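Local coordinates for PTS EIIA type-4 domain-containing protein (Streptococcus agalactiae NEM316, PDB 4TKZ) that probably relays phosphoryl groups as the cytoplasmic EIIA component of a sugar-transporting phosphotransferase system, at residues 2-7 against 97-102; 39-44 against 70-75; 50-55 against 81-86. All coordinates share one frame; numbering follows the deposited sequence.

Contact 1: residues 2-7 against 97-102; sequences IKIIIV and MEAVLS
I4 and A99 mark the closest approach of the backbones, 7.7 Å between their CA atoms, where a central strand of the sheet runs past a turn of helix 93-102. No hydrogen bond links the two segments; one methyl group does the touching. The CB of I4 faces the helix, and its longer branch, CG1, lies anti to the carbonyl carbon (chi1 -63°). With chi2 extended at 172°, CD1 is carried well clear of the strand. This methyl enters the notch between two consecutive helix residues: it meets A99 CB at 3.7 Å and V100 CG2 at 3.8 Å. The V100 side chain runs at about a right angle to that of I4, offering the branch anti to its own carbonyl carbon. At A99 a single methyl faces the strand, and it also touches L59 on the neighbouring strand. All three side chains are buried. Beyond the notch, I4 packs on L61 and R103, and R103 NH1 is hydrogen-bonded to I2 O near the start of the strand. On the helix, S102 OG donates to E98 OE2 one turn earlier (2.7 Å), using the anti side of the carboxylate and lying 18° out of its plane; S102 N and E98 O make a 2.9 Å backbone bond over the same turn. The strand's side chains alternate: I4 and I6 face helices 93-102 and 12-24, respectively, whereas I5 and V7 pack on helix 41-52 across the sheet. Helices on both faces of a parallel sheet ordered 2-1-3-4 give the three-layer alpha/beta sandwich, as expected of a mannose-type EIIA domain.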
# COMPACT_ATOMS: atom_id res chain seq x y z
N ILE A 2 18.12 -3.35 -11.28
CA ILE A 2 16.72 -3.76 -11.40
C ILE A 2 15.86 -2.51 -11.26
O ILE A 2 15.87 -1.87 -10.21
CB ILE A 2 16.33 -4.79 -10.33
CG1 ILE A 2 17.07 -6.11 -10.56
CG2 ILE A 2 14.82 -5.03 -10.34
CD1 ILE A 2 17.14 -7.02 -9.34
N LYS A 3 15.14 -2.14 -12.32
CA LYS A 3 14.29 -0.96 -12.27
C LYS A 3 12.95 -1.27 -11.61
O LYS A 3 12.32 -2.29 -11.90
CB LYS A 3 14.07 -0.38 -13.68
CG LYS A 3 13.22 0.88 -13.67
CD LYS A 3 13.12 1.53 -15.03
CE LYS A 3 12.14 2.69 -15.00
NZ LYS A 3 12.31 3.59 -16.18
N ILE A 4 12.52 -0.39 -10.71
CA ILE A 4 11.25 -0.56 -9.99
C ILE A 4 10.21 0.40 -10.52
O ILE A 4 10.42 1.61 -10.52
CB ILE A 4 11.46 -0.32 -8.47
CG1 ILE A 4 12.43 -1.35 -7.91
CG2 ILE A 4 10.13 -0.39 -7.70
CD1 ILE A 4 12.85 -1.08 -6.47
N ILE A 5 9.08 -0.14 -10.98
CA ILE A 5 8.03 0.70 -11.52
C ILE A 5 6.75 0.48 -10.73
O ILE A 5 6.26 -0.65 -10.60
CB ILE A 5 7.77 0.38 -13.01
CG1 ILE A 5 9.07 0.50 -13.79
CG2 ILE A 5 6.70 1.30 -13.59
CD1 ILE A 5 8.91 0.17 -15.30
N ILE A 6 6.21 1.58 -10.21
CA ILE A 6 4.98 1.53 -9.44
C ILE A 6 3.80 2.05 -10.27
O ILE A 6 3.80 3.22 -10.69
CB ILE A 6 5.10 2.40 -8.18
CG1 ILE A 6 6.28 1.95 -7.32
CG2 ILE A 6 3.82 2.33 -7.35
CD1 ILE A 6 6.57 2.89 -6.14
N VAL A 7 2.82 1.19 -10.51
CA VAL A 7 1.62 1.58 -11.23
C VAL A 7 0.40 1.37 -10.36
O VAL A 7 0.15 0.26 -9.90
CB VAL A 7 1.44 0.76 -12.53
CG1 VAL A 7 0.45 1.46 -13.45
CG2 VAL A 7 2.78 0.56 -13.21
N MET A 97 9.90 -1.28 0.14
CA MET A 97 11.16 -1.16 0.85
C MET A 97 12.06 -2.37 0.57
O MET A 97 13.27 -2.22 0.37
CB MET A 97 10.92 -0.98 2.35
CG MET A 97 10.25 0.35 2.74
SD MET A 97 11.05 1.84 2.10
CE MET A 97 12.70 1.64 2.79
N GLU A 98 11.47 -3.56 0.53
CA GLU A 98 12.27 -4.76 0.28
C GLU A 98 12.91 -4.74 -1.10
O GLU A 98 14.09 -5.07 -1.25
CB GLU A 98 11.41 -6.03 0.41
CG GLU A 98 12.26 -7.30 0.50
CD GLU A 98 13.09 -7.34 1.78
OE1 GLU A 98 12.52 -7.66 2.84
OE2 GLU A 98 14.31 -7.06 1.74
N ALA A 99 12.14 -4.34 -2.10
CA ALA A 99 12.67 -4.29 -3.46
C ALA A 99 13.85 -3.32 -3.52
O ALA A 99 14.91 -3.64 -4.08
CB ALA A 99 11.58 -3.89 -4.45
N VAL A 100 13.67 -2.15 -2.91
CA VAL A 100 14.69 -1.11 -2.92
C VAL A 100 15.94 -1.56 -2.15
O VAL A 100 17.06 -1.45 -2.64
CB VAL A 100 14.15 0.19 -2.31
CG1 VAL A 100 15.30 1.17 -2.01
CG2 VAL A 100 13.11 0.83 -3.23
N LEU A 101 15.74 -2.07 -0.95
CA LEU A 101 16.88 -2.42 -0.10
C LEU A 101 17.59 -3.72 -0.50
O LEU A 101 18.74 -3.93 -0.12
CB LEU A 101 16.46 -2.45 1.37
CG LEU A 101 16.06 -1.10 1.96
CD1 LEU A 101 15.41 -1.29 3.32
CD2 LEU A 101 17.27 -0.16 2.05
N SER A 102 16.94 -4.57 -1.27
CA SER A 102 17.53 -5.87 -1.59
C SER A 102 17.94 -6.06 -3.06
O SER A 102 18.68 -7.00 -3.37
CB SER A 102 16.60 -7.01 -1.16
OG SER A 102 16.61 -7.18 0.24

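Contact 2: residues 39-44 against 70-75; sequences MSSNDV and FNVSSA
Beside the place where V72 packs on S41 and V44, the flat ring of F70 has S74 OG over one face, 3.3 Å above the plane and offset toward the rim, and N71 OD1 in plane at its edge. The ring leaves helix 68-76 toward the sheet, touching V87, S89 and T62, while V72 leaves that helix toward helix 41-52: two neighbouring helices packed on the same face of an alpha/beta sandwich. A hydrogen bond from S74 OG to F70 O (3.0 Å) keeps the hydroxyl near the ring; the donor stands well above the carbonyl plane, and F70 O also takes S74 N. S74 also packs on F127 of the second subunit.

Helix 41-52 starts with a capping box. S40 OG, at the N-cap, accepts from D43 N at 3.1 Å, and S40 N returns an almost straight bond of 2.9 Å to D43 OD2 (173°), which it meets from above the carboxylate plane. The first turn is thereby fixed from both ends, with the CB of V44 facing V72 and S41 reaching it through its hydroxyl.

V72 meets helix 41-52 with both of its branches. CG1, anti to the backbone N (chi1 163°), rests 3.8 Å from V44 CG1, and the two valines cross obliquely. V44 continues inward to V7 on strand 3-9; S73 of helix 68-76 also touches V7, and S73 OG is hydrogen-bonded to P69 O. The exposed S41 has its hydroxyl anti to the backbone N (chi1 176°), which swings it toward helix 68-76. There V72 CG2 lies 3.7 Å from S41 O and 3.1 Å from S41 OG, the latter shorter than usual for a methyl against an oxygen, and not a hydrogen bond.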
# COMPACT_ATOMS: atom_id res chain seq x y z
N MET A 39 -7.48 9.15 -17.38
CA MET A 39 -6.56 8.29 -18.12
C MET A 39 -7.22 7.01 -18.59
O MET A 39 -8.02 6.40 -17.87
CB MET A 39 -5.35 7.94 -17.27
CG MET A 39 -4.24 8.95 -17.31
SD MET A 39 -2.96 8.49 -16.12
CE MET A 39 -2.17 7.13 -16.97
N SER A 40 -6.88 6.61 -19.81
CA SER A 40 -7.35 5.36 -20.36
C SER A 40 -6.35 4.26 -20.05
O SER A 40 -5.22 4.53 -19.62
CB SER A 40 -7.49 5.47 -21.88
OG SER A 40 -6.21 5.50 -22.49
N SER A 41 -6.76 3.03 -20.29
CA SER A 41 -5.87 1.88 -20.17
C SER A 41 -4.69 2.02 -21.13
O SER A 41 -3.55 1.73 -20.78
CB SER A 41 -6.65 0.59 -20.40
OG SER A 41 -5.81 -0.54 -20.38
N ASN A 42 -4.95 2.47 -22.36
CA ASN A 42 -3.85 2.64 -23.31
C ASN A 42 -2.82 3.67 -22.82
O ASN A 42 -1.63 3.53 -23.07
CB ASN A 42 -4.37 2.99 -24.72
CG ASN A 42 -3.30 2.84 -25.79
OD1 ASN A 42 -2.73 3.82 -26.26
ND2 ASN A 42 -3.00 1.60 -26.15
N ASP A 43 -3.29 4.70 -22.10
CA ASP A 43 -2.40 5.72 -21.56
C ASP A 43 -1.38 5.09 -20.61
O ASP A 43 -0.18 5.42 -20.65
CB ASP A 43 -3.19 6.79 -20.81
CG ASP A 43 -3.99 7.68 -21.73
OD1 ASP A 43 -3.60 7.82 -22.91
OD2 ASP A 43 -5.00 8.24 -21.26
N VAL A 44 -1.86 4.18 -19.77
CA VAL A 44 -1.00 3.41 -18.88
C VAL A 44 -0.03 2.55 -19.67
O VAL A 44 1.16 2.46 -19.34
CB VAL A 44 -1.81 2.49 -17.96
CG1 VAL A 44 -0.89 1.76 -17.00
CG2 VAL A 44 -2.82 3.29 -17.18
N PHE A 70 -2.54 -3.48 -13.03
CA PHE A 70 -2.03 -4.84 -13.01
C PHE A 70 -2.24 -5.47 -14.39
O PHE A 70 -1.33 -6.08 -14.96
CB PHE A 70 -2.74 -5.67 -11.95
CG PHE A 70 -2.34 -7.12 -11.94
CD1 PHE A 70 -1.21 -7.53 -11.25
CD2 PHE A 70 -3.10 -8.06 -12.62
CE1 PHE A 70 -0.84 -8.87 -11.24
CE2 PHE A 70 -2.74 -9.39 -12.62
CZ PHE A 70 -1.61 -9.80 -11.94
N ASN A 71 -3.44 -5.30 -14.93
CA ASN A 71 -3.78 -5.89 -16.23
C ASN A 71 -2.89 -5.41 -17.38
O ASN A 71 -2.37 -6.21 -18.17
CB ASN A 71 -5.25 -5.64 -16.57
CG ASN A 71 -6.21 -6.39 -15.66
OD1 ASN A 71 -5.83 -7.31 -14.93
ND2 ASN A 71 -7.48 -6.00 -15.70
N VAL A 72 -2.71 -4.09 -17.47
CA VAL A 72 -1.81 -3.51 -18.46
C VAL A 72 -0.38 -3.98 -18.26
O VAL A 72 0.31 -4.29 -19.22
CB VAL A 72 -1.85 -1.97 -18.43
CG1 VAL A 72 -0.66 -1.38 -19.15
CG2 VAL A 72 -3.14 -1.46 -19.04
N SER A 73 0.08 -4.01 -17.01
CA SER A 73 1.45 -4.42 -16.74
C SER A 73 1.70 -5.89 -17.09
O SER A 73 2.72 -6.24 -17.69
CB SER A 73 1.82 -4.14 -15.28
OG SER A 73 1.63 -2.77 -14.99
N SER A 74 0.75 -6.75 -16.71
CA SER A 74 0.85 -8.17 -16.96
C SER A 74 0.88 -8.48 -18.45
O SER A 74 1.66 -9.32 -18.90
CB SER A 74 -0.33 -8.91 -16.32
OG SER A 74 -0.22 -8.88 -14.91
N ALA A 75 0.03 -7.79 -19.21
CA ALA A 75 -0.09 -8.01 -20.66
C ALA A 75 1.20 -7.64 -21.38
O ALA A 75 1.59 -8.30 -22.35
CB ALA A 75 -1.24 -7.19 -21.22

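Contact 3: residues 50-55 against 81-86; sequences REVIDF and TDKKIK
K83 reaches across to V52 and F55 and has 83 Å² of its surface buried by the contact, about twice that of V52 (40 Å²) and nearly three times that of F55 (30 Å²). Its ammonium group is gripped by three backbone carbonyls. NZ donates to F55 O at 2.7 Å, to V52 O at 2.9 Å and to I53 O at 3.0 Å. It comes most nearly in line with the C=O at V52, with a C=O...donor angle of 155° and only a modest tilt from the carbonyl plane; I53 O is met from well above its plane. The lysine chain is extended as far as CE, then bends at chi4 (-55°), which turns NZ into the group of oxygens. On the way, K83 CE packs 4.3 Å from V52 CG2.

V52 to F55 form a type I beta turn, closed by F55 N to V52 O (3.2 Å), and carbonyls from this turn and its exit converge on NZ; V52 O thus serves two donors. This turn links helix 41-52 to strand 57-62 within a right-handed beta-alpha-beta crossover of the parallel sheet. K83 lies just before the edge strand 84-89, whose K84 and K86 make backbone bonds to strand 57-62. The lysine's positive charge probably balances the carbonyl dipoles gathered near the helix's C-terminal end.

V52 is buried, its side chain also packing on I58, I5 and Y80. F55 gives K83 its carbonyl, while its ring leads off the other way to meet Y29, the two planes at about 70°, and to touch the aliphatic chain of K3.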
# COMPACT_ATOMS: atom_id res chain seq x y z
N ARG A 50 7.26 3.15 -22.37
CA ARG A 50 8.31 4.16 -22.32
C ARG A 50 9.31 3.90 -21.19
O ARG A 50 10.52 4.06 -21.37
CB ARG A 50 7.68 5.56 -22.20
CG ARG A 50 8.69 6.69 -22.21
CD ARG A 50 8.00 8.05 -22.30
NE ARG A 50 8.92 9.13 -21.94
CZ ARG A 50 8.60 10.42 -21.97
NH1 ARG A 50 7.38 10.80 -22.33
NH2 ARG A 50 9.50 11.34 -21.63
N GLU A 51 8.81 3.46 -20.04
CA GLU A 51 9.69 3.25 -18.89
C GLU A 51 10.58 2.01 -19.05
O GLU A 51 11.62 1.92 -18.41
CB GLU A 51 8.90 3.19 -17.58
CG GLU A 51 8.16 4.48 -17.24
CD GLU A 51 9.09 5.65 -16.94
OE1 GLU A 51 10.27 5.42 -16.58
OE2 GLU A 51 8.65 6.81 -17.09
N VAL A 52 10.18 1.06 -19.89
CA VAL A 52 10.93 -0.19 -20.00
C VAL A 52 11.87 -0.30 -21.21
O VAL A 52 12.62 -1.27 -21.31
CB VAL A 52 10.01 -1.45 -19.98
CG1 VAL A 52 9.14 -1.45 -18.75
CG2 VAL A 52 9.15 -1.52 -21.24
N ILE A 53 11.84 0.69 -22.11
CA ILE A 53 12.63 0.65 -23.36
C ILE A 53 14.05 0.13 -23.14
O ILE A 53 14.49 -0.81 -23.81
CB ILE A 53 12.77 2.05 -23.99
CG1 ILE A 53 11.39 2.65 -24.30
CG2 ILE A 53 13.65 2.00 -25.25
CD1 ILE A 53 11.44 4.11 -24.74
N ASP A 54 14.75 0.73 -22.19
CA ASP A 54 16.18 0.50 -22.04
C ASP A 54 16.55 -0.30 -20.79
O ASP A 54 17.67 -0.20 -20.30
CB ASP A 54 16.90 1.85 -22.03
CG ASP A 54 16.72 2.61 -23.33
OD1 ASP A 54 17.25 2.15 -24.35
OD2 ASP A 54 16.02 3.65 -23.33
N PHE A 55 15.61 -1.09 -20.29
CA PHE A 55 15.87 -1.91 -19.11
C PHE A 55 15.57 -3.39 -19.36
O PHE A 55 14.65 -3.74 -20.11
CB PHE A 55 15.12 -1.35 -17.90
CG PHE A 55 15.59 0.01 -17.48
CD1 PHE A 55 15.06 1.16 -18.07
CD2 PHE A 55 16.57 0.16 -16.50
CE1 PHE A 55 15.50 2.41 -17.71
CE2 PHE A 55 17.01 1.42 -16.13
CZ PHE A 55 16.47 2.54 -16.73
N THR A 81 10.98 -10.45 -25.63
CA THR A 81 11.73 -11.71 -25.60
C THR A 81 12.84 -11.73 -24.55
O THR A 81 12.99 -12.71 -23.81
CB THR A 81 12.37 -11.99 -26.98
OG1 THR A 81 11.33 -12.13 -27.95
CG2 THR A 81 13.20 -13.25 -26.95
N ASP A 82 13.61 -10.66 -24.48
CA ASP A 82 14.80 -10.67 -23.63
C ASP A 82 14.71 -9.80 -22.38
O ASP A 82 15.68 -9.70 -21.63
CB ASP A 82 16.04 -10.33 -24.44
CG ASP A 82 16.44 -11.46 -25.38
OD1 ASP A 82 16.54 -12.61 -24.91
OD2 ASP A 82 16.65 -11.18 -26.58
N LYS A 83 13.57 -9.17 -22.16
CA LYS A 83 13.35 -8.45 -20.91
C LYS A 83 12.80 -9.40 -19.87
O LYS A 83 12.00 -10.29 -20.18
CB LYS A 83 12.38 -7.29 -21.09
CG LYS A 83 12.89 -6.18 -22.00
CD LYS A 83 11.96 -4.98 -21.92
CE LYS A 83 12.39 -3.89 -22.87
NZ LYS A 83 13.81 -3.48 -22.67
N LYS A 84 13.22 -9.22 -18.62
CA LYS A 84 12.63 -9.94 -17.51
C LYS A 84 11.75 -8.96 -16.73
O LYS A 84 12.25 -8.06 -16.07
CB LYS A 84 13.71 -10.54 -16.61
CG LYS A 84 14.45 -11.70 -17.26
CD LYS A 84 13.54 -12.91 -17.42
CE LYS A 84 14.09 -13.90 -18.45
NZ LYS A 84 13.82 -13.47 -19.85
N ILE A 85 10.44 -9.11 -16.86
CA ILE A 85 9.50 -8.21 -16.21
C ILE A 85 8.62 -8.98 -15.24
O ILE A 85 7.83 -9.83 -15.66
CB ILE A 85 8.62 -7.46 -17.22
CG1 ILE A 85 9.50 -6.66 -18.20
CG2 ILE A 85 7.64 -6.54 -16.51
CD1 ILE A 85 8.76 -6.12 -19.43
N LYS A 86 8.78 -8.71 -13.95
CA LYS A 86 7.92 -9.31 -12.93
C LYS A 86 6.82 -8.33 -12.55
O LYS A 86 7.08 -7.13 -12.37
CB LYS A 86 8.75 -9.69 -11.70
CG LYS A 86 9.65 -10.90 -11.91
CD LYS A 86 8.83 -12.18 -12.06
CE LYS A 86 9.68 -13.43 -11.88
NZ LYS A 86 9.05 -14.66 -12.44

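In the fold
From the N terminus, strand 3-9 supplies the first half of contact 1, whose partner arrives only with helix 93-102; the long loop it closes encloses both other contacts. Helix 41-52 opens contact 2 at its first turn and contact 3 at its far end. Contact 2 is completed by helix 68-76 and contact 3 by the entry to strand 84-89, so these two cross along the chain. Contact 1 lies on one face of the sheet and contact 2 on the other, meeting across strand 3-9. Contact 3 joins contact 1 through the K3-E51 salt bridge, binding helix 41-52 to the central and edge strands.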